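Local atomic coordinates of glia-derived nexin (Homo sapiens, PDB entry 4DY0), a protein that inhibits serine proteases such as thrombin, trypsin and urokinase, binds heparin, and promotes neurite extension by inhibiting thrombin. Residues D87-A92 / N166-K171; I34-I39 / G368-M373; G172-R177 / I223-H228; M234-P239 / R356-F361. All coordinates share one frame; numbering follows the deposited sequence.

Interaction 1: residues D87-A92 / N166-K171; sequences DIVTVA and NAVYFK
Val89 and Phe170 meet on one face of an antiparallel strand pair. CG2 of Val89 comes within 3.4 Å of CD1 of the Phe170 ring, on an oblique approach. CB of Asp87 sits at the edge of the same ring, 3.9 Å from Phe170 CE1. CG of Phe170 is anti to its backbone N (chi1 178°), and this swings the ring back toward 87-89. The other methyl of Val89, CG1, meets CG1 of Val168 at 3.8 Å. Further along, CG1 of Val91 rests beside ND2 of Asn166, whose hydrogen-bond partner is Asn93. An alanine in place of Phe170 would probably open a gap beside Val89 CG2 and Asp87 CB.

Leu371 and Phe372 press on this same face. The opposite face carries Thr90, Tyr169, Ala92 and Ala167. Here CB of Ala92 and CB of Ala167 are 4.2 Å apart, and helix 127-141 packs over the two alanines. Four backbone hydrogen bonds join the strands. Thr90 exchanges two with Tyr169, and Ala92 two with Ala167; Val91 and Val168 form the non-hydrogen-bonded pair between them. Asp87 is held beyond the strand end, its carboxylate bonded to Leu173 N and Gly229 N. The arrangement is that of strands 2 and 3 of sheet A in the serpin fold.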
loop_
_atom_site.group_PDB
_atom_site.type_symbol
_atom_site.label_atom_id
_atom_site.label_comp_id
_atom_site.label_asym_id
_atom_site.label_seq_id
_atom_site.Cartn_x
_atom_site.Cartn_y
_atom_site.Cartn_z
ATOM N N ASP A 87 -11.142 -13.644 0.050
ATOM C CA ASP A 87 -9.807 -13.292 -0.423
ATOM C C ASP A 87 -9.076 -12.625 0.734
ATOM O O ASP A 87 -9.514 -11.587 1.225
ATOM C CB ASP A 87 -9.892 -12.348 -1.622
ATOM C CG ASP A 87 -10.660 -12.953 -2.786
ATOM O OD1 ASP A 87 -11.828 -12.564 -2.992
ATOM O OD2 ASP A 87 -10.103 -13.825 -3.489
ATOM N N ILE A 88 -7.971 -13.221 1.173
ATOM C CA ILE A 88 -7.354 -12.815 2.436
ATOM C C ILE A 88 -6.146 -11.896 2.294
ATOM O O ILE A 88 -5.139 -12.260 1.689
ATOM C CB ILE A 88 -6.961 -14.037 3.299
ATOM C CG1 ILE A 88 -8.149 -14.993 3.454
ATOM C CG2 ILE A 88 -6.459 -13.587 4.661
ATOM C CD1 ILE A 88 -9.379 -14.357 4.074
ATOM N N VAL A 89 -6.262 -10.705 2.873
ATOM C CA VAL A 89 -5.166 -9.754 2.945
ATOM C C VAL A 89 -4.427 -9.922 4.271
ATOM O O VAL A 89 -5.034 -9.827 5.341
ATOM C CB VAL A 89 -5.690 -8.306 2.869
ATOM C CG1 VAL A 89 -4.533 -7.315 2.830
ATOM C CG2 VAL A 89 -6.593 -8.130 1.661
ATOM N N THR A 90 -3.124 -10.170 4.210
ATOM C CA THR A 90 -2.342 -10.318 5.431
ATOM C C THR A 90 -1.593 -9.037 5.759
ATOM O O THR A 90 -0.858 -8.509 4.924
ATOM C CB THR A 90 -1.343 -11.482 5.337
ATOM O OG1 THR A 90 -2.039 -12.681 4.982
ATOM C CG2 THR A 90 -0.648 -11.690 6.675
ATOM N N VAL A 91 -1.781 -8.549 6.980
ATOM C CA VAL A 91 -1.159 -7.307 7.422
ATOM C C VAL A 91 -0.409 -7.500 8.733
ATOM O O VAL A 91 -0.951 -8.038 9.699
ATOM C CB VAL A 91 -2.206 -6.196 7.615
ATOM C CG1 VAL A 91 -1.525 -4.890 7.993
ATOM C CG2 VAL A 91 -3.030 -6.026 6.347
ATOM N N ALA A 92 0.842 -7.061 8.764
ATOM C CA ALA A 92 1.646 -7.156 9.970
ATOM C C ALA A 92 2.106 -5.774 10.388
ATOM O O ALA A 92 2.851 -5.112 9.663
ATOM C CB ALA A 92 2.838 -8.067 9.745
ATOM N N ASN A 166 5.216 -1.757 8.719
ATOM C CA ASN A 166 3.942 -2.156 8.130
ATOM C C ASN A 166 4.176 -3.068 6.935
ATOM O O ASN A 166 4.796 -2.659 5.952
ATOM C CB ASN A 166 3.144 -0.935 7.683
ATOM C CG ASN A 166 1.890 -1.312 6.918
ATOM O OD1 ASN A 166 1.639 -0.807 5.825
ATOM N ND2 ASN A 166 1.104 -2.216 7.485
ATOM N N ALA A 167 3.684 -4.302 7.021
ATOM C CA ALA A 167 3.861 -5.273 5.946
ATOM C C ALA A 167 2.520 -5.800 5.467
ATOM O O ALA A 167 1.685 -6.218 6.271
ATOM C CB ALA A 167 4.742 -6.417 6.409
ATOM N N VAL A 168 2.314 -5.780 4.153
ATOM C CA VAL A 168 1.054 -6.237 3.569
ATOM C C VAL A 168 1.286 -7.261 2.456
ATOM O O VAL A 168 2.098 -7.036 1.557
ATOM C CB VAL A 168 0.229 -5.060 3.007
ATOM C CG1 VAL A 168 -1.163 -5.534 2.611
ATOM C CG2 VAL A 168 0.137 -3.937 4.025
ATOM N N TYR A 169 0.577 -8.387 2.525
ATOM C CA TYR A 169 0.660 -9.410 1.482
ATOM C C TYR A 169 -0.726 -9.784 0.992
ATOM O O TYR A 169 -1.679 -9.789 1.768
ATOM C CB TYR A 169 1.380 -10.671 1.971
ATOM C CG TYR A 169 1.287 -11.805 0.970
ATOM C CD1 TYR A 169 2.204 -11.916 -0.068
ATOM C CD2 TYR A 169 0.262 -12.741 1.042
ATOM C CE1 TYR A 169 2.113 -12.937 -0.998
ATOM C CE2 TYR A 169 0.162 -13.770 0.116
ATOM C CZ TYR A 169 1.091 -13.862 -0.901
ATOM O OH TYR A 169 1.004 -14.876 -1.828
ATOM N N PHE A 170 -0.835 -10.113 -0.292
ATOM C CA PHE A 170 -2.118 -10.494 -0.863
ATOM C C PHE A 170 -1.950 -11.295 -2.157
ATOM O O PHE A 170 -0.989 -11.099 -2.910
ATOM C CB PHE A 170 -2.975 -9.245 -1.097
ATOM C CG PHE A 170 -4.307 -9.523 -1.739
ATOM C CD1 PHE A 170 -5.378 -9.969 -0.982
ATOM C CD2 PHE A 170 -4.491 -9.327 -3.097
ATOM C CE1 PHE A 170 -6.609 -10.226 -1.571
ATOM C CE2 PHE A 170 -5.719 -9.581 -3.695
ATOM C CZ PHE A 170 -6.779 -10.029 -2.929
ATOM N N LYS A 171 -2.879 -12.216 -2.394
ATOM C CA LYS A 171 -2.949 -12.922 -3.669
ATOM C C LYS A 171 -4.399 -13.104 -4.101
ATOM O O LYS A 171 -4.804 -12.631 -5.163
ATOM C CB LYS A 171 -2.239 -14.272 -3.607
ATOM C CG LYS A 171 -2.216 -14.983 -4.948
ATOM C CD LYS A 171 -1.739 -16.418 -4.836
ATOM C CE LYS A 171 -1.752 -17.086 -6.200
ATOM N NZ LYS A 171 -1.167 -18.451 -6.160
#

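Interaction 2: residues I34-I39 / G368-M373; sequences ISPHGI and GAVLFM
Ile34 and Met373 form an antiparallel hydrogen-bonded pair, with Ile34 N to Met373 O and Met373 N to Ile34 O both 2.8 Å. The pair links a short edge strand of serpin sheet B to strand 369-376, at the point where the chain turns into helix 36-47. This is the region called the shutter in serpins. Leu371 and Phe372 both lie opposite Ile362 and make a classic beta bulge in the strand.

Pro36 fills the corner between the helix start and the strand. Its CG touches two strand residues, CG1 of Val370 at 3.8 Å and CB of Met373 at 3.7 Å. The Met373 side chain runs across that of Pro36, roughly perpendicular to it. His37 brings its ring obliquely to CB of Ala369, and its two ring nitrogens are bonded to Glu9 and Asn77. The backbone N of His37 also donates to Val370 O.

Ser35 is the N-cap. Its OG is anti to the backbone N (chi1 175°), in place to serve both segments. The hydroxyl donates to Leu371 O at 2.7 Å, and the same OG accepts from Gly38 N at 3.2 Å.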
loop_
_atom_site.group_PDB
_atom_site.type_symbol
_atom_site.label_atom_id
_atom_site.label_comp_id
_atom_site.label_asym_id
_atom_site.label_seq_id
_atom_site.Cartn_x
_atom_site.Cartn_y
_atom_site.Cartn_z
ATOM N N ILE A 34 3.042 0.521 -2.778
ATOM C CA ILE A 34 2.730 1.105 -1.488
ATOM C C ILE A 34 1.366 0.608 -1.028
ATOM O O ILE A 34 0.550 0.158 -1.844
ATOM C CB ILE A 34 2.648 2.639 -1.618
ATOM C CG1 ILE A 34 4.031 3.229 -1.912
ATOM C CG2 ILE A 34 2.034 3.260 -0.384
ATOM C CD1 ILE A 34 5.038 2.968 -0.838
ATOM N N SER A 35 1.117 0.683 0.275
ATOM C CA SER A 35 -0.222 0.451 0.799
ATOM C C SER A 35 -0.750 1.738 1.406
ATOM O O SER A 35 -0.412 2.074 2.537
ATOM C CB SER A 35 -0.219 -0.652 1.848
ATOM O OG SER A 35 -1.506 -0.769 2.425
ATOM N N PRO A 36 -1.565 2.484 0.645
ATOM C CA PRO A 36 -2.053 3.772 1.136
ATOM C C PRO A 36 -2.758 3.652 2.482
ATOM O O PRO A 36 -2.565 4.494 3.363
ATOM C CB PRO A 36 -3.038 4.208 0.049
ATOM C CG PRO A 36 -2.498 3.570 -1.202
ATOM C CD PRO A 36 -1.978 2.226 -0.747
ATOM N N HIS A 37 -3.571 2.615 2.644
ATOM C CA HIS A 37 -4.275 2.420 3.903
ATOM C C HIS A 37 -3.308 2.087 5.035
ATOM O O HIS A 37 -3.496 2.521 6.175
ATOM C CB HIS A 37 -5.320 1.318 3.787
ATOM C CG HIS A 37 -6.005 1.016 5.080
ATOM N ND1 HIS A 37 -7.108 1.718 5.516
ATOM C CD2 HIS A 37 -5.727 0.110 6.047
ATOM C CE1 HIS A 37 -7.489 1.245 6.689
ATOM N NE2 HIS A 37 -6.668 0.270 7.033
ATOM N N GLY A 38 -2.282 1.302 4.718
ATOM C CA GLY A 38 -1.258 0.953 5.697
ATOM C C GLY A 38 -0.544 2.195 6.196
ATOM O O GLY A 38 -0.128 2.269 7.353
ATOM N N ILE A 39 -0.397 3.176 5.316
ATOM C CA ILE A 39 0.212 4.439 5.692
ATOM C C ILE A 39 -0.684 5.144 6.707
ATOM O O ILE A 39 -0.213 5.646 7.726
ATOM C CB ILE A 39 0.463 5.325 4.454
ATOM C CG1 ILE A 39 1.565 4.704 3.589
ATOM C CG2 ILE A 39 0.839 6.735 4.867
ATOM C CD1 ILE A 39 2.009 5.571 2.428
ATOM N N GLY A 368 -14.024 1.180 0.914
ATOM C CA GLY A 368 -13.350 2.117 0.026
ATOM C C GLY A 368 -11.850 2.178 0.271
ATOM O O GLY A 368 -11.148 2.958 -0.362
ATOM N N ALA A 369 -11.349 1.350 1.184
ATOM C CA ALA A 369 -9.929 1.376 1.524
ATOM C C ALA A 369 -9.069 0.968 0.340
ATOM O O ALA A 369 -9.359 -0.019 -0.334
ATOM C CB ALA A 369 -9.643 0.480 2.716
ATOM N N VAL A 370 -8.012 1.733 0.087
ATOM C CA VAL A 370 -7.053 1.386 -0.955
ATOM C C VAL A 370 -5.904 0.617 -0.324
ATOM O O VAL A 370 -4.998 1.208 0.262
ATOM C CB VAL A 370 -6.509 2.638 -1.669
ATOM C CG1 VAL A 370 -5.613 2.239 -2.831
ATOM C CG2 VAL A 370 -7.665 3.507 -2.158
ATOM N N LEU A 371 -5.955 -0.705 -0.436
ATOM C CA LEU A 371 -4.984 -1.577 0.216
ATOM C C LEU A 371 -3.627 -1.556 -0.487
ATOM O O LEU A 371 -2.585 -1.639 0.161
ATOM C CB LEU A 371 -5.527 -3.005 0.283
ATOM C CG LEU A 371 -6.984 -3.103 0.749
ATOM C CD1 LEU A 371 -7.475 -4.542 0.742
ATOM C CD2 LEU A 371 -7.151 -2.485 2.125
ATOM N N PHE A 372 -3.648 -1.450 -1.813
ATOM C CA PHE A 372 -2.423 -1.417 -2.602
ATOM C C PHE A 372 -2.495 -0.322 -3.644
ATOM O O PHE A 372 -3.555 -0.065 -4.227
ATOM C CB PHE A 372 -2.214 -2.733 -3.355
ATOM C CG PHE A 372 -1.694 -3.858 -2.511
ATOM C CD1 PHE A 372 -2.544 -4.575 -1.681
ATOM C CD2 PHE A 372 -0.365 -4.233 -2.584
ATOM C CE1 PHE A 372 -2.068 -5.630 -0.922
ATOM C CE2 PHE A 372 0.116 -5.289 -1.825
ATOM C CZ PHE A 372 -0.739 -5.987 -0.992
ATOM N N MET A 373 -1.354 0.309 -3.887
ATOM C CA MET A 373 -1.191 1.189 -5.028
ATOM C C MET A 373 0.211 0.962 -5.580
ATOM O O MET A 373 1.197 1.000 -4.838
ATOM C CB MET A 373 -1.386 2.645 -4.622
ATOM C CG MET A 373 -1.348 3.616 -5.790
ATOM S SD MET A 373 -1.825 5.278 -5.296
ATOM C CE MET A 373 -1.942 6.092 -6.894
#

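Interaction 3: residues G172-R177 / I223-H228; sequences GLWKSR and IELPYH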
loop_
_atom_site.group_PDB
_atom_site.type_symbol
_atom_site.label_atom_id
_atom_site.label_comp_id
_atom_site.label_asym_id
_atom_site.label_seq_id
_atom_site.Cartn_x
_atom_site.Cartn_y
_atom_site.Cartn_z
ATOM N N GLY A 172 -5.182 -13.786 -3.270
ATOM C CA GLY A 172 -6.612 -13.955 -3.530
ATOM C C GLY A 172 -6.917 -14.840 -4.725
ATOM O O GLY A 172 -6.014 -15.415 -5.329
ATOM N N LEU A 173 -8.196 -14.954 -5.062
ATOM C CA LEU A 173 -8.618 -15.765 -6.192
ATOM C C LEU A 173 -9.554 -14.961 -7.089
ATOM O O LEU A 173 -10.504 -14.343 -6.611
ATOM C CB LEU A 173 -9.306 -17.046 -5.705
ATOM C CG LEU A 173 -8.421 -18.071 -4.983
ATOM C CD1 LEU A 173 -9.257 -19.069 -4.190
ATOM C CD2 LEU A 173 -7.511 -18.797 -5.966
ATOM N N TRP A 174 -9.279 -14.962 -8.389
ATOM C CA TRP A 174 -10.094 -14.194 -9.326
ATOM C C TRP A 174 -11.523 -14.711 -9.325
ATOM O O TRP A 174 -11.757 -15.916 -9.201
ATOM C CB TRP A 174 -9.533 -14.276 -10.749
ATOM C CG TRP A 174 -8.166 -13.683 -10.925
ATOM C CD1 TRP A 174 -7.034 -14.335 -11.333
ATOM C CD2 TRP A 174 -7.785 -12.319 -10.708
ATOM N NE1 TRP A 174 -5.973 -13.462 -11.381
ATOM C CE2 TRP A 174 -6.406 -12.218 -11.001
ATOM C CE3 TRP A 174 -8.472 -11.175 -10.294
ATOM C CZ2 TRP A 174 -5.706 -11.019 -10.895
ATOM C CZ3 TRP A 174 -7.774 -9.982 -10.185
ATOM C CH2 TRP A 174 -6.405 -9.914 -10.485
ATOM N N LYS A 175 -12.482 -13.802 -9.456
ATOM C CA LYS A 175 -13.856 -14.213 -9.677
ATOM C C LYS A 175 -13.897 -15.015 -10.975
ATOM O O LYS A 175 -14.563 -16.048 -11.063
ATOM C CB LYS A 175 -14.777 -13.000 -9.763
ATOM C CG LYS A 175 -16.195 -13.333 -10.196
ATOM C CD LYS A 175 -17.095 -12.112 -10.116
ATOM C CE LYS A 175 -18.472 -12.405 -10.682
ATOM N NZ LYS A 175 -19.344 -11.203 -10.631
ATOM N N SER A 176 -13.163 -14.536 -11.973
ATOM C CA SER A 176 -13.027 -15.237 -13.242
ATOM C C SER A 176 -11.566 -15.608 -13.491
ATOM O O SER A 176 -10.738 -14.751 -13.790
ATOM C CB SER A 176 -13.567 -14.383 -14.387
ATOM O OG SER A 176 -13.468 -15.089 -15.609
ATOM N N ARG A 177 -11.258 -16.892 -13.366
ATOM C CA ARG A 177 -9.883 -17.367 -13.441
ATOM C C ARG A 177 -9.269 -17.170 -14.818
ATOM O O ARG A 177 -9.980 -17.020 -15.809
ATOM C CB ARG A 177 -9.817 -18.850 -13.081
ATOM C CG ARG A 177 -10.358 -19.777 -14.165
ATOM C CD ARG A 177 -10.424 -21.216 -13.666
ATOM N NE ARG A 177 -11.080 -22.111 -14.617
ATOM C CZ ARG A 177 -11.468 -23.351 -14.327
ATOM N NH1 ARG A 177 -11.272 -23.844 -13.111
ATOM N NH2 ARG A 177 -12.057 -24.097 -15.252
ATOM N N ILE A 223 -9.342 -0.730 -16.104
ATOM C CA ILE A 223 -10.176 -1.910 -16.007
ATOM C C ILE A 223 -10.279 -2.400 -14.566
ATOM O O ILE A 223 -9.352 -2.229 -13.772
ATOM C CB ILE A 223 -9.640 -3.037 -16.912
ATOM C CG1 ILE A 223 -10.588 -4.240 -16.893
ATOM C CG2 ILE A 223 -8.235 -3.434 -16.493
ATOM C CD1 ILE A 223 -10.365 -5.197 -18.050
ATOM N N GLU A 224 -11.418 -3.001 -14.234
ATOM C CA GLU A 224 -11.609 -3.617 -12.926
ATOM C C GLU A 224 -11.651 -5.144 -13.026
ATOM O O GLU A 224 -12.424 -5.709 -13.798
ATOM C CB GLU A 224 -12.887 -3.102 -12.269
ATOM C CG GLU A 224 -13.080 -3.607 -10.847
ATOM C CD GLU A 224 -14.413 -3.192 -10.254
ATOM O OE1 GLU A 224 -15.437 -3.268 -10.972
ATOM O OE2 GLU A 224 -14.437 -2.795 -9.069
ATOM N N LEU A 225 -10.804 -5.803 -12.247
ATOM C CA LEU A 225 -10.788 -7.255 -12.191
ATOM C C LEU A 225 -11.152 -7.681 -10.780
ATOM O O LEU A 225 -10.330 -7.588 -9.872
ATOM C CB LEU A 225 -9.402 -7.787 -12.540
ATOM C CG LEU A 225 -8.832 -7.510 -13.928
ATOM C CD1 LEU A 225 -8.863 -6.031 -14.237
ATOM C CD2 LEU A 225 -7.412 -8.025 -13.975
ATOM N N PRO A 226 -12.394 -8.135 -10.585
ATOM C CA PRO A 226 -12.847 -8.508 -9.245
ATOM C C PRO A 226 -12.283 -9.847 -8.765
ATOM O O PRO A 226 -12.034 -10.747 -9.572
ATOM C CB PRO A 226 -14.366 -8.602 -9.405
ATOM C CG PRO A 226 -14.576 -8.908 -10.850
ATOM C CD PRO A 226 -13.470 -8.222 -11.590
ATOM N N TYR A 227 -12.071 -9.960 -7.454
ATOM C CA TYR A 227 -11.712 -11.231 -6.837
ATOM C C TYR A 227 -12.981 -11.960 -6.385
ATOM O O TYR A 227 -14.027 -11.338 -6.200
ATOM C CB TYR A 227 -10.740 -11.021 -5.674
ATOM C CG TYR A 227 -9.375 -10.536 -6.113
ATOM C CD1 TYR A 227 -8.380 -11.435 -6.474
ATOM C CD2 TYR A 227 -9.083 -9.177 -6.174
ATOM C CE1 TYR A 227 -7.125 -10.993 -6.883
ATOM C CE2 TYR A 227 -7.831 -8.726 -6.582
ATOM C CZ TYR A 227 -6.859 -9.639 -6.933
ATOM O OH TYR A 227 -5.618 -9.200 -7.339
ATOM N N HIS A 228 -12.885 -13.274 -6.211
ATOM C CA HIS A 228 -14.073 -14.116 -6.057
ATOM C C HIS A 228 -14.943 -13.798 -4.834
ATOM O O HIS A 228 -16.159 -13.987 -4.872
ATOM C CB HIS A 228 -13.701 -15.603 -6.109
ATOM C CG HIS A 228 -13.174 -16.149 -4.818
ATOM N ND1 HIS A 228 -11.954 -15.777 -4.293
ATOM C CD2 HIS A 228 -13.690 -17.063 -3.960
ATOM C CE1 HIS A 228 -11.750 -16.426 -3.159
ATOM N NE2 HIS A 228 -12.788 -17.212 -2.935
HETATM O O HOH W 1 -12.065 -11.789 -12.104
#
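Trp174 lays its six-membered ring over the ring of Tyr227 in an offset stack, with centroids 4.3 Å apart and planes at 12°. This is the serpin breach, the region of sheet A where the reactive loop begins to insert. CZ3 of Trp174 lies over the rim of the Tyr227 ring, 3.4 Å from Tyr227 CZ, and CH2 reaches the hydroxyl OH. CB of Leu225 meets the indole at CZ3 as well. The indole NE1 is bonded to Ser329 O, which helps fix the rotation of the ring. Phe170 meets the Tyr227 ring edge-to-face. A serine in place of Tyr227 would probably leave this face of Trp174 without its stacking partner and Phe170 without its edge-to-face mate.

The backbones meet beside the stack. Leu173 O is gripped twice by His228, from the backbone N at 2.6 Å and from the ring ND1 at 3.1 Å. CG of His228 lies between the backbone N and the carbonyl carbon (chi1 81°), which folds the imidazole back to the Leu173 carbonyl. The Leu173 side chain runs alongside the imidazole. Lys175 extends past Pro226 and forms a salt bridge with Glu230. Pro226 O takes a bond from Lys175 N at 3.1 Å and a second from a water, 2.7 Å away, that also accepts from Ser176 N.

Interaction 4: residues M234-P239 / R356-F361; sequences MLIALP and RPFLFF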
loop_
_atom_site.group_PDB
_atom_site.type_symbol
_atom_site.label_atom_id
_atom_site.label_comp_id
_atom_site.label_asym_id
_atom_site.label_seq_id
_atom_site.Cartn_x
_atom_site.Cartn_y
_atom_site.Cartn_z
ATOM N N MET A 234 -8.998 -5.566 -8.235
ATOM C CA MET A 234 -7.838 -4.871 -8.747
ATOM C C MET A 234 -8.284 -3.861 -9.798
ATOM O O MET A 234 -9.169 -4.143 -10.609
ATOM C CB MET A 234 -6.848 -5.856 -9.363
ATOM C CG MET A 234 -5.652 -5.172 -10.013
ATOM S SD MET A 234 -4.445 -6.319 -10.699
ATOM C CE MET A 234 -3.673 -6.936 -9.206
ATOM N N LEU A 235 -7.676 -2.681 -9.769
ATOM C CA LEU A 235 -7.899 -1.681 -10.798
ATOM C C LEU A 235 -6.582 -1.442 -11.518
ATOM O O LEU A 235 -5.529 -1.370 -10.884
ATOM C CB LEU A 235 -8.413 -0.380 -10.184
ATOM C CG LEU A 235 -9.910 -0.304 -9.862
ATOM C CD1 LEU A 235 -10.417 -1.594 -9.254
ATOM C CD2 LEU A 235 -10.186 0.863 -8.931
ATOM N N ILE A 236 -6.641 -1.340 -12.841
ATOM C CA ILE A 236 -5.439 -1.138 -13.643
ATOM C C ILE A 236 -5.639 -0.008 -14.640
ATOM O O ILE A 236 -6.675 0.072 -15.308
ATOM C CB ILE A 236 -5.048 -2.408 -14.417
ATOM C CG1 ILE A 236 -4.869 -3.582 -13.456
ATOM C CG2 ILE A 236 -3.781 -2.169 -15.235
ATOM C CD1 ILE A 236 -4.258 -4.804 -14.098
ATOM N N ALA A 237 -4.645 0.871 -14.728
ATOM C CA ALA A 237 -4.687 1.972 -15.678
ATOM C C ALA A 237 -3.336 2.138 -16.366
ATOM O O ALA A 237 -2.281 2.016 -15.736
ATOM C CB ALA A 237 -5.092 3.261 -14.982
ATOM N N LEU A 238 -3.377 2.396 -17.666
ATOM C CA LEU A 238 -2.175 2.730 -18.412
ATOM C C LEU A 238 -2.579 3.576 -19.612
ATOM O O LEU A 238 -3.748 3.564 -20.010
ATOM C CB LEU A 238 -1.403 1.470 -18.834
ATOM C CG LEU A 238 -1.808 0.716 -20.103
ATOM C CD1 LEU A 238 -0.710 -0.260 -20.486
ATOM C CD2 LEU A 238 -3.137 -0.012 -19.923
ATOM N N PRO A 239 -1.619 4.323 -20.184
ATOM C CA PRO A 239 -1.918 5.302 -21.232
ATOM C C PRO A 239 -2.457 4.658 -22.499
ATOM O O PRO A 239 -2.092 3.535 -22.831
ATOM C CB PRO A 239 -0.555 5.947 -21.522
ATOM C CG PRO A 239 0.319 5.574 -20.356
ATOM C CD PRO A 239 -0.178 4.241 -19.900
ATOM N N ARG A 356 2.938 -2.192 -21.263
ATOM C CA ARG A 356 3.795 -1.035 -21.015
ATOM C C ARG A 356 3.608 -0.627 -19.555
ATOM O O ARG A 356 2.647 -1.050 -18.920
ATOM C CB ARG A 356 3.418 0.120 -21.952
ATOM C CG ARG A 356 3.586 -0.188 -23.438
ATOM C CD ARG A 356 2.728 0.723 -24.331
ATOM N NE ARG A 356 1.311 0.373 -24.248
ATOM C CZ ARG A 356 0.340 1.206 -23.876
ATOM N NH1 ARG A 356 0.614 2.467 -23.569
ATOM N NH2 ARG A 356 -0.914 0.777 -23.826
ATOM N N PRO A 357 4.529 0.185 -19.009
ATOM C CA PRO A 357 4.414 0.570 -17.597
ATOM C C PRO A 357 2.984 0.960 -17.217
ATOM O O PRO A 357 2.313 1.676 -17.969
ATOM C CB PRO A 357 5.351 1.770 -17.491
ATOM C CG PRO A 357 6.430 1.470 -18.507
ATOM C CD PRO A 357 5.726 0.760 -19.651
ATOM N N PHE A 358 2.523 0.486 -16.062
ATOM C CA PHE A 358 1.128 0.662 -15.668
ATOM C C PHE A 358 0.943 0.954 -14.184
ATOM O O PHE A 358 1.846 0.749 -13.373
ATOM C CB PHE A 358 0.295 -0.569 -16.057
ATOM C CG PHE A 358 0.704 -1.842 -15.353
ATOM C CD1 PHE A 358 1.792 -2.582 -15.800
ATOM C CD2 PHE A 358 -0.013 -2.310 -14.261
ATOM C CE1 PHE A 358 2.167 -3.761 -15.164
ATOM C CE2 PHE A 358 0.353 -3.491 -13.617
ATOM C CZ PHE A 358 1.447 -4.214 -14.071
ATOM N N LEU A 359 -0.248 1.435 -13.848
ATOM C CA LEU A 359 -0.627 1.704 -12.474
ATOM C C LEU A 359 -1.673 0.687 -12.048
ATOM O O LEU A 359 -2.507 0.277 -12.850
ATOM C CB LEU A 359 -1.228 3.105 -12.366
ATOM C CG LEU A 359 -1.625 3.558 -10.961
ATOM C CD1 LEU A 359 -0.441 4.213 -10.281
ATOM C CD2 LEU A 359 -2.797 4.519 -11.024
ATOM N N PHE A 360 -1.642 0.277 -10.786
ATOM C CA PHE A 360 -2.692 -0.594 -10.292
ATOM C C PHE A 360 -3.074 -0.283 -8.855
ATOM O O PHE A 360 -2.237 0.163 -8.063
ATOM C CB PHE A 360 -2.324 -2.072 -10.464
ATOM C CG PHE A 360 -1.382 -2.597 -9.423
ATOM C CD1 PHE A 360 -0.024 -2.677 -9.674
ATOM C CD2 PHE A 360 -1.860 -3.040 -8.195
ATOM C CE1 PHE A 360 0.847 -3.175 -8.710
ATOM C CE2 PHE A 360 -0.998 -3.538 -7.232
ATOM C CZ PHE A 360 0.356 -3.607 -7.489
ATOM N N PHE A 361 -4.350 -0.500 -8.546
ATOM C CA PHE A 361 -4.870 -0.382 -7.191
ATOM C C PHE A 361 -5.418 -1.727 -6.761
ATOM O O PHE A 361 -5.892 -2.502 -7.587
ATOM C CB PHE A 361 -6.044 0.599 -7.138
ATOM C CG PHE A 361 -5.669 2.030 -7.344
ATOM C CD1 PHE A 361 -5.894 2.648 -8.562
ATOM C CD2 PHE A 361 -5.123 2.773 -6.309
ATOM C CE1 PHE A 361 -5.563 3.976 -8.752
ATOM C CE2 PHE A 361 -4.791 4.100 -6.490
ATOM C CZ PHE A 361 -5.009 4.704 -7.715
#
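Ile236 packs obliquely against Phe358, its CG2 3.9 Å from CD2 of the ring. This part of the contact is fully buried. CG1 of Ile236 also lies near CB of Phe360, which itself comes within 3.3 Å of Leu235 O. CB of Leu235 meets CB of Phe361 at 4.0 Å on the opposite face. Four backbone hydrogen bonds, between Leu235 and Phe361 and between Ala237 and Leu359, join the strands, which run antiparallel with their directions 160° apart. Helix 255-262 packs on Leu235, Ala237 and Phe361.

The end at Arg356 and Pro357 faces solvent in part: both residues are partly exposed, while Leu238 and Pro239 are buried. Arg356 lies before the strand and reaches across to Pro239. Its NH1 and NH2 both donate to Pro239 O, at 3.0 Å and 3.2 Å, with that oxygen in the guanidinium plane. CD1 of Leu238 sits over one face of the guanidinium, 3.5 Å from NH2. The paired strands belong to the central part of sheet B in the serpin fold.

The four contacts run through the serpin core from sheet A to sheet B. Interactions 1 and 2 have centres about 11 Å apart, and Val168 and Phe170 pack on Phe372 between them. Segment 166-171 runs directly into 172-177, so interaction 3 continues interaction 1 past the strand end; their centres are about 17 Å apart. Interactions 3 and 4 share neighbouring strands, 219-226 and 232-239. Interactions 4 and 2 share another such pair, 358-364 and 369-376. Segment 34-39 comes first in the chain and 368-373 last, enclosing the other contacts. Interaction 1 lies in sheet A, which opens to admit the reactive loop in serpins; the others lie at the breach, the shutter and in sheet B.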